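Local coordinates for blue (Type 1) copper domain protein (Nitrosopumilus maritimus, PDB 5FC9) that binds copper as a purple cupredoxin with an open, mononuclear type 1 site and probably transfers electrons, at residues P21-I26 with V89-V94; G29-W34 with E69-E74; Q55-P60 with Y78-S83. All coordinates share one frame; numbering follows the deposited sequence.

All three contacts belong to one cupredoxin domain of the plastocyanin/azurin family. Interaction 1, mainly buried, pairs parallel strands in one sheet of the sandwich; interaction 2, partly buried, pairs antiparallel strands in the other. Their apolar faces meet in the core, where I26 and V94 touch V32 and F72. Each also has a more polar outer face, that of interaction 1 turned to a second subunit. Interaction 3, also partly buried, has no hydrogen bond between its segments: a loop packs F57 and L56 against strand 76-81, the partner of strand 89-94 from interaction 1. F57 also touches H70 and F72 of interaction 2, while copper ligand C82 follows in segment 78-83.

Interaction 1. Residues P21-I26 with V89-V94; sequences PLNLEI and VGLVTV
N23 and T93 join their side chains across two parallel strands of a cupredoxin β-sandwich, in which strand 23-26 is the outermost strand of its sheet within the chain and lies beside strand 89-94. The axes of the two segments diverge by only 12°. Backbone bonds follow the regular parallel pattern: L91 N donates to L22 O, L91 O receives L24 N, T93 N donates to L24 O at 2.8 Å, and T93 O receives I26 N. V92 and G90 turn their own backbone groups the other way, to Y78 and Y80 of strand 76-81. Water 1 lies 2.8 Å from P21 O and 2.9 Å from L91 O and can donate to either.

The polar side-chain bond lies on the face shared by N23, L91, E25 and T93. N23 CG stands anti to the backbone N (chi1 179°), and the amide oxygen OD1 beyond it meets T93. T93 OG1 donates to N23 OD1 at 2.6 Å, in the amide plane and on a lone pair. The same oxygen rests 3.3 Å from L91 CB. This face meets the second subunit, where N23 packs on N23 of the neighbouring copy and T93 on its E25.

Apolar contacts occupy the inner face, toward V32 and F72 of the opposing sheet. The I26 side chain leans over the adjacent strand, and its terminal CD1 sits against two valines, 3.9 Å from V92 CG1 and 3.8 Å from V94 CG2.

Interaction 2. Residues G29-W34 with E69-E74; sequences GTTVTW and EHVFEE
T33 OG1 donates a 2.7 Å hydrogen bond to E69 OE2, approaching from above the carboxylate plane. The two side chains lie side by side and point the same way, E69 running extended beyond CG. On the same face T31 turns its methyl CG2 to E69 OE1, and its OG1 lies 3.3 Å from V71 CG2.

Beneath these groups, strands 30-36 and 67-72 pair antiparallel. V32 and H70 form a hydrogen-bonded pair, V32 N reaching H70 O at 2.9 Å and H70 N reaching V32 O at 3.0 Å. F72 N donates to T30 O, while F72 O takes G29 N in an unusually short contact; G29 and T30, both opposite F72, form a G1 beta bulge, G29 taking the positive phi (93°) of that motif.

The other face carries V32, F72 and H70 and is largely aromatic and apolar. V32 CG2 packs 3.6 Å from F72 CD1, and W34 comes in from the side at about a right angle, its CH2 meeting the rim of the F72 ring in plane, 4.0 Å from CE1. H70 CD2 sits 3.6 Å above the centre of that ring.

Hydroxyls and carboxylate thus line one face, the core side chains the other. H70 binds a second copper in a structure of this protein, though not in this chain; ring contacts with F72 and F57 probably limit its rotation.

Interaction 3. Residues Q55-P60 with Y78-S83; sequences QLFNSP and YKYYCS. With CU (copper (II) ion), chain E.
F57 and Y80 meet with both aromatic side chains in the same less common setting, each CG lying between its own backbone N and carbonyl carbon (chi1 52° and 65°). The contact is made without any hydrogen bond between the two segments, and the nearest CA atoms, those of F57 and Y80, remain 8.5 Å apart, so the contact is carried mainly by side chains. F57 points its ring at strand 76-81. Its CE2 comes within 3.5 Å of Y80 CB, while Y80 CG lies at the ring's edge, in plane. The ring of Y80 itself turns away, to meet W34 edge-to-face. On the other side of the F57 tip, CE1 lies 4.0 Å from Y78 CB, which also approaches at the edge.

Next to it, L56 crosses the Y78 side chain at about a right angle. One methyl does the touching: L56 CD2 is 3.5 Å from Y78 CD2 and nearly as close to CE2. Y78 OH is not part of this, being hydrogen-bonded to E74 O. The loop is braced from within, L56 N donating to N58 OD1 at 3.0 Å, and F57 is hydrogen-bonded to S46 of strand 45-47, through S46 OG and through the backbone.

Beyond Y80 the chain leads to the metal. C82 SG, set anti to its backbone N, binds copper at 2.2 Å; H42 and H85 are the other protein ligands. Water 2 is bound at 2.2 Å as well, in keeping with the open character of this type 1 site.

Strand 76-81 lies between strands 89-94 and 45-47 in its sheet, and Y78 and Y80 pack on V94 and V92 of the former. From the loop between strands 53-54 and 67-72, F57 inserts its ring between the two sheets, meeting F72 edge-to-face.

Interaction 1. Residues P21-I26 with V89-V94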
ATOM      1  N   PRO A  21       6.766 -20.922  -0.260  1.00 17.65           N
ATOM      2  CA  PRO A  21       5.463 -20.629   0.333  1.00 15.96           C
ATOM      3  C   PRO A  21       5.579 -19.631   1.470  1.00 17.56           C
ATOM      4  O   PRO A  21       6.645 -19.507   2.072  1.00 18.19           O
ATOM      5  CB  PRO A  21       5.014 -21.988   0.867  1.00 20.42           C
ATOM      6  CG  PRO A  21       6.291 -22.670   1.202  1.00 20.71           C
ATOM      7  CD  PRO A  21       7.276 -22.269   0.124  1.00 19.60           C
ATOM      8  N   LEU A  22       4.483 -18.952   1.781  1.00 15.62           N
ATOM      9  CA  LEU A  22       4.488 -17.942   2.825  1.00 14.06           C
ATOM     10  C   LEU A  22       4.549 -18.585   4.215  1.00 16.64           C
ATOM     11  O   LEU A  22       5.065 -17.990   5.159  1.00 17.25           O
ATOM     12  CB  LEU A  22       3.252 -17.059   2.682  1.00 17.12           C
ATOM     13  CG  LEU A  22       3.224 -15.765   3.485  1.00 20.73           C
ATOM     14  CD1 LEU A  22       4.444 -14.927   3.183  1.00 19.09           C
ATOM     15  CD2 LEU A  22       1.945 -15.022   3.134  1.00 21.39           C
ATOM     16  N   ASN A  23       4.001 -19.793   4.330  1.00 17.27           N
ATOM     17  CA  ASN A  23       4.177 -20.615   5.523  1.00 19.63           C
ATOM     18  C   ASN A  23       4.703 -21.966   5.086  1.00 19.08           C
ATOM     19  O   ASN A  23       3.999 -22.710   4.409  1.00 21.32           O
ATOM     20  CB  ASN A  23       2.872 -20.797   6.307  1.00 20.52           C
ATOM     21  CG  ASN A  23       3.059 -21.673   7.547  1.00 20.38           C
ATOM     22  OD1 ASN A  23       4.096 -21.610   8.206  1.00 20.67           O
ATOM     23  ND2 ASN A  23       2.060 -22.497   7.856  1.00 22.39           N
ATOM     24  N   LEU A  24       5.947 -22.260   5.445  1.00 18.89           N
ATOM     25  CA  LEU A  24       6.553 -23.541   5.109  1.00 17.70           C
ATOM     26  C   LEU A  24       6.338 -24.503   6.264  1.00 20.78           C
ATOM     27  O   LEU A  24       6.818 -24.250   7.364  1.00 19.85           O
ATOM     28  CB  LEU A  24       8.047 -23.373   4.821  1.00 19.76           C
ATOM     29  CG  LEU A  24       8.788 -24.681   4.527  1.00 18.78           C
ATOM     30  CD1 LEU A  24       8.404 -25.204   3.161  1.00 24.92           C
ATOM     31  CD2 LEU A  24      10.308 -24.514   4.655  1.00 19.49           C
ATOM     32  N   GLU A  25       5.588 -25.577   6.022  1.00 22.37           N
ATOM     33  CA  GLU A  25       5.369 -26.609   7.035  1.00 24.56           C
ATOM     34  C   GLU A  25       6.386 -27.740   6.884  1.00 25.20           C
ATOM     35  O   GLU A  25       6.477 -28.371   5.834  1.00 27.43           O
ATOM     36  CB  GLU A  25       3.942 -27.158   6.941  1.00 29.14           C
ATOM     37  CG  GLU A  25       2.885 -26.127   7.292  1.00 31.88           C
ATOM     38  CD  GLU A  25       1.475 -26.570   6.954  1.00 41.54           C
ATOM     39  OE1 GLU A  25       1.249 -27.025   5.815  1.00 45.78           O
ATOM     40  OE2 GLU A  25       0.591 -26.456   7.831  1.00 44.31           O
ATOM     41  N   ILE A  26       7.148 -27.987   7.942  1.00 21.85           N
ATOM     42  CA  ILE A  26       8.204 -29.001   7.917  1.00 25.02           C
ATOM     43  C   ILE A  26       8.224 -29.808   9.206  1.00 29.17           C
ATOM     44  O   ILE A  26       7.857 -29.305  10.264  1.00 26.24           O
ATOM     45  CB  ILE A  26       9.610 -28.380   7.727  1.00 24.45           C
ATOM     46  CG1 ILE A  26       9.848 -27.280   8.764  1.00 25.71           C
ATOM     47  CG2 ILE A  26       9.788 -27.847   6.315  1.00 24.66           C
ATOM     48  CD1 ILE A  26      11.293 -26.958   9.002  1.00 21.88           C
ATOM     49  N   VAL A  89       6.971 -10.531   5.467  1.00 15.49           N
ATOM     50  CA  VAL A  89       7.099 -11.399   6.636  1.00 15.27           C
ATOM     51  C   VAL A  89       6.532 -12.781   6.331  1.00 17.06           C
ATOM     52  O   VAL A  89       5.429 -12.910   5.779  1.00 19.20           O
ATOM     53  CB  VAL A  89       6.394 -10.786   7.864  1.00 17.31           C
ATOM     54  CG1 VAL A  89       7.041  -9.466   8.236  1.00 23.79           C
ATOM     55  CG2 VAL A  89       4.902 -10.574   7.606  1.00 20.53           C
ATOM     56  N   GLY A  90       7.302 -13.821   6.659  1.00 14.87           N
ATOM     57  CA  GLY A  90       6.868 -15.181   6.414  1.00 15.02           C
ATOM     58  C   GLY A  90       6.969 -16.045   7.660  1.00 16.45           C
ATOM     59  O   GLY A  90       7.379 -15.570   8.721  1.00 15.41           O
ATOM     60  N   LEU A  91       6.581 -17.304   7.510  1.00 17.02           N
ATOM     61  CA  LEU A  91       6.572 -18.267   8.604  1.00 18.38           C
ATOM     62  C   LEU A  91       7.245 -19.569   8.227  1.00 17.06           C
ATOM     63  O   LEU A  91       7.163 -20.024   7.088  1.00 17.43           O
ATOM     64  CB  LEU A  91       5.140 -18.582   9.038  1.00 18.95           C
ATOM     65  CG  LEU A  91       4.251 -17.418   9.441  1.00 22.06           C
ATOM     66  CD1 LEU A  91       2.863 -17.945   9.675  1.00 26.61           C
ATOM     67  CD2 LEU A  91       4.786 -16.835  10.711  1.00 26.60           C
ATOM     68  N   VAL A  92       7.883 -20.186   9.218  1.00 19.22           N
ATOM     69  CA  VAL A  92       8.251 -21.592   9.154  1.00 19.14           C
ATOM     70  C   VAL A  92       7.554 -22.281  10.321  1.00 18.80           C
ATOM     71  O   VAL A  92       7.743 -21.893  11.474  1.00 20.90           O
ATOM     72  CB  VAL A  92       9.770 -21.806   9.246  1.00 17.99           C
ATOM     73  CG1 VAL A  92      10.112 -23.297   9.215  1.00 19.55           C
ATOM     74  CG2 VAL A  92      10.492 -21.068   8.132  1.00 18.47           C
ATOM     75  N   THR A  93       6.730 -23.272  10.010  1.00 18.96           N
ATOM     76  CA  THR A  93       5.970 -23.972  11.032  1.00 22.17           C
ATOM     77  C   THR A  93       6.515 -25.381  11.173  1.00 22.51           C
ATOM     78  O   THR A  93       6.375 -26.203  10.265  1.00 23.04           O
ATOM     79  CB  THR A  93       4.476 -24.002  10.695  1.00 24.40           C
ATOM     80  OG1 THR A  93       3.984 -22.657  10.631  1.00 22.57           O
ATOM     81  CG2 THR A  93       3.703 -24.769  11.766  1.00 24.94           C
ATOM     82  N   VAL A  94       7.144 -25.632  12.317  1.00 24.87           N
ATOM     83  CA  VAL A  94       7.835 -26.877  12.585  1.00 24.69           C
ATOM     84  C   VAL A  94       7.029 -27.733  13.555  1.00 29.12           C
ATOM     85  O   VAL A  94       6.683 -27.280  14.650  1.00 31.22           O
ATOM     86  CB  VAL A  94       9.225 -26.612  13.167  1.00 25.39           C
ATOM     87  CG1 VAL A  94      10.006 -27.908  13.264  1.00 30.44           C
ATOM     88  CG2 VAL A  94       9.973 -25.596  12.307  1.00 23.84           C
TER
HETATM   89  O   HOH W   1       7.978 -19.095   4.508  1.00 19.31           O

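Interaction 2. Residues G29-W34 with E69-E74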
ATOM      1  N   GLY A  29      13.868 -31.039  12.593  1.00 32.37           N
ATOM      2  CA  GLY A  29      15.156 -31.521  12.124  1.00 31.12           C
ATOM      3  C   GLY A  29      15.448 -31.222  10.663  1.00 31.57           C
ATOM      4  O   GLY A  29      16.522 -31.546  10.165  1.00 31.09           O
ATOM      5  N   THR A  30      14.492 -30.596   9.982  1.00 26.30           N
ATOM      6  CA  THR A  30      14.601 -30.314   8.552  1.00 27.12           C
ATOM      7  C   THR A  30      15.547 -29.142   8.273  1.00 24.05           C
ATOM      8  O   THR A  30      15.598 -28.177   9.038  1.00 24.02           O
ATOM      9  CB  THR A  30      13.207 -30.015   7.951  1.00 27.25           C
ATOM     10  OG1 THR A  30      12.351 -31.150   8.133  1.00 32.25           O
ATOM     11  CG2 THR A  30      13.294 -29.694   6.467  1.00 26.67           C
ATOM     12  N   THR A  31      16.317 -29.254   7.192  1.00 22.33           N
ATOM     13  CA  THR A  31      17.121 -28.155   6.688  1.00 24.43           C
ATOM     14  C   THR A  31      16.294 -27.359   5.684  1.00 21.04           C
ATOM     15  O   THR A  31      15.849 -27.900   4.668  1.00 21.20           O
ATOM     16  CB  THR A  31      18.417 -28.652   6.007  1.00 25.19           C
ATOM     17  OG1 THR A  31      19.265 -29.274   6.983  1.00 28.16           O
ATOM     18  CG2 THR A  31      19.164 -27.487   5.370  1.00 25.77           C
ATOM     19  N   VAL A  32      16.077 -26.079   5.990  1.00 20.00           N
ATOM     20  CA  VAL A  32      15.321 -25.191   5.112  1.00 18.59           C
ATOM     21  C   VAL A  32      16.276 -24.337   4.282  1.00 19.06           C
ATOM     22  O   VAL A  32      17.255 -23.811   4.804  1.00 17.84           O
ATOM     23  CB  VAL A  32      14.380 -24.279   5.925  1.00 18.57           C
ATOM     24  CG1 VAL A  32      13.713 -23.242   5.016  1.00 19.14           C
ATOM     25  CG2 VAL A  32      13.344 -25.121   6.632  1.00 19.83           C
ATOM     26  N   THR A  33      16.001 -24.222   2.984  1.00 18.28           N
ATOM     27  CA  THR A  33      16.841 -23.427   2.098  1.00 18.19           C
ATOM     28  C   THR A  33      16.047 -22.292   1.462  1.00 16.53           C
ATOM     29  O   THR A  33      15.064 -22.542   0.767  1.00 18.41           O
ATOM     30  CB  THR A  33      17.456 -24.282   0.974  1.00 22.30           C
ATOM     31  OG1 THR A  33      18.183 -25.373   1.553  1.00 25.65           O
ATOM     32  CG2 THR A  33      18.403 -23.447   0.124  1.00 21.24           C
ATOM     33  N   TRP A  34      16.485 -21.066   1.710  1.00 16.07           N
ATOM     34  CA  TRP A  34      15.934 -19.898   1.017  1.00 17.23           C
ATOM     35  C   TRP A  34      16.776 -19.582  -0.205  1.00 16.93           C
ATOM     36  O   TRP A  34      18.002 -19.629  -0.131  1.00 16.21           O
ATOM     37  CB  TRP A  34      15.920 -18.655   1.911  1.00 18.09           C
ATOM     38  CG  TRP A  34      14.880 -18.591   2.996  1.00 16.85           C
ATOM     39  CD1 TRP A  34      13.688 -17.911   2.951  1.00 19.89           C
ATOM     40  CD2 TRP A  34      14.971 -19.147   4.311  1.00 16.40           C
ATOM     41  NE1 TRP A  34      13.024 -18.035   4.146  1.00 17.78           N
ATOM     42  CE2 TRP A  34      13.786 -18.798   4.999  1.00 18.33           C
ATOM     43  CE3 TRP A  34      15.926 -19.933   4.971  1.00 17.98           C
ATOM     44  CZ2 TRP A  34      13.537 -19.190   6.305  1.00 19.12           C
ATOM     45  CZ3 TRP A  34      15.675 -20.324   6.278  1.00 20.27           C
ATOM     46  CH2 TRP A  34      14.488 -19.958   6.924  1.00 20.73           C
ATOM     47  N   GLU A  69      20.665 -21.281   4.432  1.00 21.76           N
ATOM     48  CA  GLU A  69      20.107 -22.489   5.027  1.00 19.16           C
ATOM     49  C   GLU A  69      20.051 -22.395   6.545  1.00 19.30           C
ATOM     50  O   GLU A  69      20.908 -21.774   7.170  1.00 22.16           O
ATOM     51  CB  GLU A  69      20.924 -23.722   4.624  1.00 19.83           C
ATOM     52  CG  GLU A  69      20.903 -24.017   3.129  1.00 26.47           C
ATOM     53  CD  GLU A  69      21.306 -25.443   2.800  1.00 35.26           C
ATOM     54  OE1 GLU A  69      22.120 -26.022   3.552  1.00 33.55           O
ATOM     55  OE2 GLU A  69      20.798 -25.988   1.793  1.00 37.05           O
ATOM     56  N   HIS A  70      19.024 -23.010   7.119  1.00 18.65           N
ATOM     57  CA  HIS A  70      18.944 -23.183   8.569  1.00 20.43           C
ATOM     58  C   HIS A  70      18.294 -24.516   8.929  1.00 19.50           C
ATOM     59  O   HIS A  70      17.278 -24.907   8.341  1.00 21.13           O
ATOM     60  CB  HIS A  70      18.166 -22.032   9.207  1.00 20.93           C
ATOM     61  CG  HIS A  70      18.093 -22.104  10.702  1.00 18.84           C
ATOM     62  ND1 HIS A  70      19.171 -21.819  11.511  1.00 22.07           N
ATOM     63  CD2 HIS A  70      17.068 -22.409  11.532  1.00 21.27           C
ATOM     64  CE1 HIS A  70      18.814 -21.953  12.776  1.00 21.93           C
ATOM     65  NE2 HIS A  70      17.545 -22.313  12.818  1.00 22.47           N
ATOM     66  N   VAL A  71      18.879 -25.217   9.901  1.00 22.17           N
ATOM     67  CA  VAL A  71      18.284 -26.453  10.389  1.00 23.56           C
ATOM     68  C   VAL A  71      17.344 -26.163  11.557  1.00 21.02           C
ATOM     69  O   VAL A  71      17.759 -25.594  12.563  1.00 23.74           O
ATOM     70  CB  VAL A  71      19.358 -27.476  10.834  1.00 27.32           C
ATOM     71  CG1 VAL A  71      18.693 -28.776  11.245  1.00 31.29           C
ATOM     72  CG2 VAL A  71      20.357 -27.723   9.712  1.00 26.15           C
ATOM     73  N   PHE A  72      16.081 -26.553  11.408  1.00 23.15           N
ATOM     74  CA  PHE A  72      15.075 -26.332  12.443  1.00 28.16           C
ATOM     75  C   PHE A  72      14.926 -27.574  13.322  1.00 28.36           C
ATOM     76  O   PHE A  72      14.320 -28.559  12.909  1.00 31.28           O
ATOM     77  CB  PHE A  72      13.727 -25.964  11.813  1.00 24.62           C
ATOM     78  CG  PHE A  72      13.660 -24.552  11.308  1.00 23.56           C
ATOM     79  CD1 PHE A  72      14.104 -24.235  10.034  1.00 20.69           C
ATOM     80  CD2 PHE A  72      13.144 -23.541  12.104  1.00 23.14           C
ATOM     81  CE1 PHE A  72      14.038 -22.928   9.562  1.00 19.99           C
ATOM     82  CE2 PHE A  72      13.082 -22.236  11.642  1.00 22.49           C
ATOM     83  CZ  PHE A  72      13.531 -21.932  10.366  1.00 20.36           C
ATOM     84  N   GLU A  73      15.470 -27.515  14.534  1.00 37.64           N
ATOM     85  CA  GLU A  73      15.496 -28.678  15.420  1.00 42.50           C
ATOM     86  C   GLU A  73      14.452 -28.611  16.538  1.00 43.80           C
ATOM     87  O   GLU A  73      14.342 -29.554  17.323  1.00 43.19           O
ATOM     88  CB  GLU A  73      16.882 -28.841  16.047  1.00 47.95           C
ATOM     89  CG  GLU A  73      17.994 -29.194  15.077  1.00 47.20           C
ATOM     90  CD  GLU A  73      19.301 -28.516  15.452  1.00 50.59           C
ATOM     91  OE1 GLU A  73      19.243 -27.377  15.955  1.00 50.61           O
ATOM     92  OE2 GLU A  73      20.368 -29.127  15.256  1.00 58.24           O
ATOM     93  N   GLU A  74      13.721 -27.503  16.645  1.00 39.41           N
ATOM     94  CA  GLU A  74      12.656 -27.415  17.638  1.00 38.84           C
ATOM     95  C   GLU A  74      11.303 -27.174  16.983  1.00 38.00           C
ATOM     96  O   GLU A  74      11.205 -26.382  16.042  1.00 33.46           O
ATOM     97  CB  GLU A  74      12.927 -26.298  18.648  1.00 42.13           C
ATOM     98  CG  GLU A  74      14.130 -26.452  19.573  1.00 46.26           C
ATOM     99  CD  GLU A  74      15.461 -26.539  18.849  1.00 50.10           C
ATOM    100  OE1 GLU A  74      15.919 -25.503  18.327  1.00 51.95           O
ATOM    101  OE2 GLU A  74      16.070 -27.628  18.841  1.00 54.79           O
TER

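Interaction 3. Residues Q55-P60 with Y78-S83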
ATOM      1  N   GLN A  55      17.915 -13.423  17.596  1.00 14.58           N
ATOM      2  CA  GLN A  55      18.979 -14.281  17.095  1.00 17.11           C
ATOM      3  C   GLN A  55      18.520 -15.727  17.072  1.00 17.69           C
ATOM      4  O   GLN A  55      18.335 -16.346  18.109  1.00 16.90           O
ATOM      5  CB  GLN A  55      20.243 -14.123  17.947  1.00 16.96           C
ATOM      6  CG  GLN A  55      20.683 -12.685  18.126  1.00 19.16           C
ATOM      7  CD  GLN A  55      20.707 -11.917  16.813  1.00 18.73           C
ATOM      8  OE1 GLN A  55      21.285 -12.368  15.826  1.00 19.23           O
ATOM      9  NE2 GLN A  55      20.067 -10.755  16.796  1.00 17.99           N
ATOM     10  N   LEU A  56      18.289 -16.259  15.877  1.00 16.43           N
ATOM     11  CA  LEU A  56      17.947 -17.664  15.733  1.00 15.86           C
ATOM     12  C   LEU A  56      18.331 -18.116  14.327  1.00 19.36           C
ATOM     13  O   LEU A  56      19.106 -19.050  14.159  1.00 20.61           O
ATOM     14  CB  LEU A  56      16.466 -17.915  16.000  1.00 17.32           C
ATOM     15  CG  LEU A  56      16.081 -19.399  15.958  1.00 16.54           C
ATOM     16  CD1 LEU A  56      16.810 -20.214  17.039  1.00 20.20           C
ATOM     17  CD2 LEU A  56      14.583 -19.571  16.065  1.00 20.55           C
ATOM     18  N   PHE A  57      17.798 -17.445  13.312  1.00 16.45           N
ATOM     19  CA  PHE A  57      18.324 -17.648  11.965  1.00 17.68           C
ATOM     20  C   PHE A  57      18.365 -16.295  11.276  1.00 16.40           C
ATOM     21  O   PHE A  57      17.362 -15.582  11.172  1.00 16.88           O
ATOM     22  CB  PHE A  57      17.522 -18.701  11.171  1.00 17.66           C
ATOM     23  CG  PHE A  57      16.035 -18.469  11.128  1.00 15.71           C
ATOM     24  CD1 PHE A  57      15.216 -18.882  12.166  1.00 17.59           C
ATOM     25  CD2 PHE A  57      15.452 -17.863  10.019  1.00 15.61           C
ATOM     26  CE1 PHE A  57      13.848 -18.689  12.111  1.00 16.56           C
ATOM     27  CE2 PHE A  57      14.088 -17.672   9.957  1.00 17.20           C
ATOM     28  CZ  PHE A  57      13.283 -18.074  11.003  1.00 16.31           C
ATOM     29  N   ASN A  58      19.569 -15.924  10.869  1.00 16.18           N
ATOM     30  CA  ASN A  58      19.868 -14.566  10.467  1.00 17.99           C
ATOM     31  C   ASN A  58      20.904 -14.586   9.363  1.00 20.70           C
ATOM     32  O   ASN A  58      22.088 -14.841   9.599  1.00 19.25           O
ATOM     33  CB  ASN A  58      20.374 -13.745  11.653  1.00 16.45           C
ATOM     34  CG  ASN A  58      19.453 -13.827  12.857  1.00 17.49           C
ATOM     35  OD1 ASN A  58      19.538 -14.769  13.652  1.00 18.17           O
ATOM     36  ND2 ASN A  58      18.570 -12.834  13.006  1.00 17.42           N
ATOM     37  N   SER A  59      20.442 -14.310   8.150  1.00 20.39           N
ATOM     38  CA  SER A  59      21.273 -14.459   6.968  1.00 18.27           C
ATOM     39  C   SER A  59      22.169 -13.259   6.718  1.00 18.08           C
ATOM     40  O   SER A  59      21.909 -12.144   7.185  1.00 20.62           O
ATOM     41  CB  SER A  59      20.382 -14.701   5.741  1.00 16.93           C
ATOM     42  OG  SER A  59      19.955 -13.457   5.219  1.00 16.55           O
ATOM     43  N   PRO A  60      23.253 -13.478   5.966  1.00 20.08           N
ATOM     44  CA  PRO A  60      23.971 -12.351   5.381  1.00 21.84           C
ATOM     45  C   PRO A  60      23.107 -11.728   4.285  1.00 19.55           C
ATOM     46  O   PRO A  60      22.064 -12.298   3.951  1.00 20.47           O
ATOM     47  CB  PRO A  60      25.236 -13.000   4.787  1.00 23.81           C
ATOM     48  CG  PRO A  60      25.268 -14.382   5.313  1.00 24.60           C
ATOM     49  CD  PRO A  60      23.857 -14.765   5.595  1.00 22.57           C
ATOM     50  N   TYR A  78       7.785 -20.040  13.593  1.00 19.21           N
ATOM     51  CA  TYR A  78       8.895 -19.104  13.515  1.00 20.69           C
ATOM     52  C   TYR A  78       8.643 -18.020  12.463  1.00 19.80           C
ATOM     53  O   TYR A  78       8.612 -18.311  11.268  1.00 22.26           O
ATOM     54  CB  TYR A  78      10.186 -19.866  13.199  1.00 20.83           C
ATOM     55  CG  TYR A  78      10.523 -20.908  14.238  1.00 19.96           C
ATOM     56  CD1 TYR A  78      10.090 -22.224  14.107  1.00 21.36           C
ATOM     57  CD2 TYR A  78      11.248 -20.562  15.365  1.00 24.12           C
ATOM     58  CE1 TYR A  78      10.394 -23.168  15.075  1.00 25.48           C
ATOM     59  CE2 TYR A  78      11.558 -21.496  16.332  1.00 24.38           C
ATOM     60  CZ  TYR A  78      11.131 -22.790  16.185  1.00 28.64           C
ATOM     61  OH  TYR A  78      11.450 -23.710  17.161  1.00 29.92           O
ATOM     62  N   LYS A  79       8.472 -16.780  12.912  1.00 19.86           N
ATOM     63  CA  LYS A  79       8.307 -15.645  12.005  1.00 19.48           C
ATOM     64  C   LYS A  79       9.665 -15.139  11.535  1.00 18.12           C
ATOM     65  O   LYS A  79      10.642 -15.177  12.279  1.00 19.13           O
ATOM     66  CB  LYS A  79       7.555 -14.496  12.689  1.00 18.89           C
ATOM     67  CG  LYS A  79       6.142 -14.821  13.121  1.00 27.17           C
ATOM     68  CD  LYS A  79       5.480 -13.627  13.800  1.00 28.04           C
ATOM     69  CE  LYS A  79       4.981 -13.988  15.191  1.00 38.84           C
ATOM     70  NZ  LYS A  79       6.081 -14.424  16.097  1.00 36.52           N
ATOM     71  N   TYR A  80       9.728 -14.637  10.308  1.00 15.48           N
ATOM     72  CA  TYR A  80      10.942 -13.985   9.849  1.00 14.80           C
ATOM     73  C   TYR A  80      10.600 -12.886   8.866  1.00 13.83           C
ATOM     74  O   TYR A  80       9.505 -12.875   8.305  1.00 16.35           O
ATOM     75  CB  TYR A  80      11.903 -14.987   9.194  1.00 15.72           C
ATOM     76  CG  TYR A  80      11.353 -15.579   7.925  1.00 15.55           C
ATOM     77  CD1 TYR A  80      10.563 -16.711   7.957  1.00 14.15           C
ATOM     78  CD2 TYR A  80      11.616 -14.989   6.692  1.00 15.55           C
ATOM     79  CE1 TYR A  80      10.034 -17.263   6.788  1.00 16.05           C
ATOM     80  CE2 TYR A  80      11.090 -15.520   5.521  1.00 14.37           C
ATOM     81  CZ  TYR A  80      10.306 -16.649   5.572  1.00 14.57           C
ATOM     82  OH  TYR A  80       9.782 -17.191   4.420  1.00 16.31           O
ATOM     83  N   TYR A  81      11.534 -11.979   8.643  1.00 14.97           N
ATOM     84  CA  TYR A  81      11.286 -10.920   7.679  1.00 14.07           C
ATOM     85  C   TYR A  81      12.594 -10.618   6.942  1.00 15.23           C
ATOM     86  O   TYR A  81      13.587 -11.326   7.115  1.00 15.00           O
ATOM     87  CB  TYR A  81      10.662  -9.713   8.418  1.00 15.68           C
ATOM     88  CG  TYR A  81      11.574  -8.661   9.026  1.00 13.87           C
ATOM     89  CD1 TYR A  81      11.137  -7.352   9.168  1.00 21.83           C
ATOM     90  CD2 TYR A  81      12.893  -8.945   9.386  1.00 15.67           C
ATOM     91  CE1 TYR A  81      11.971  -6.364   9.700  1.00 26.90           C
ATOM     92  CE2 TYR A  81      13.721  -7.971   9.901  1.00 18.16           C
ATOM     93  CZ  TYR A  81      13.257  -6.688  10.061  1.00 24.92           C
ATOM     94  OH  TYR A  81      14.079  -5.716  10.591  1.00 29.05           O
ATOM     95  N   CYS A  82      12.581  -9.577   6.127  1.00 13.13           N
ATOM     96  CA  CYS A  82      13.769  -9.024   5.495  1.00 16.42           C
ATOM     97  C   CYS A  82      13.964  -7.622   6.023  1.00 17.12           C
ATOM     98  O   CYS A  82      13.025  -6.822   5.998  1.00 15.29           O
ATOM     99  CB  CYS A  82      13.610  -8.995   3.970  1.00 16.97           C
ATOM    100  SG  CYS A  82      14.913  -8.091   3.094  1.00 14.44           S
ATOM    101  N   SER A  83      15.160  -7.287   6.497  1.00 15.56           N
ATOM    102  CA  SER A  83      15.317  -5.969   7.098  1.00 16.28           C
ATOM    103  C   SER A  83      15.244  -4.842   6.050  1.00 17.80           C
ATOM    104  O   SER A  83      14.973  -3.684   6.393  1.00 18.71           O
ATOM    105  CB  SER A  83      16.620  -5.887   7.911  1.00 22.16           C
ATOM    106  OG  SER A  83      17.769  -5.918   7.083  1.00 24.19           O
TER
HETATM  107 CU    CU E1401      13.925  -8.000   1.103  1.00 17.16          CU
HETATM  108  O   HOH W   2      12.095  -9.269   1.383  1.00 19.53           O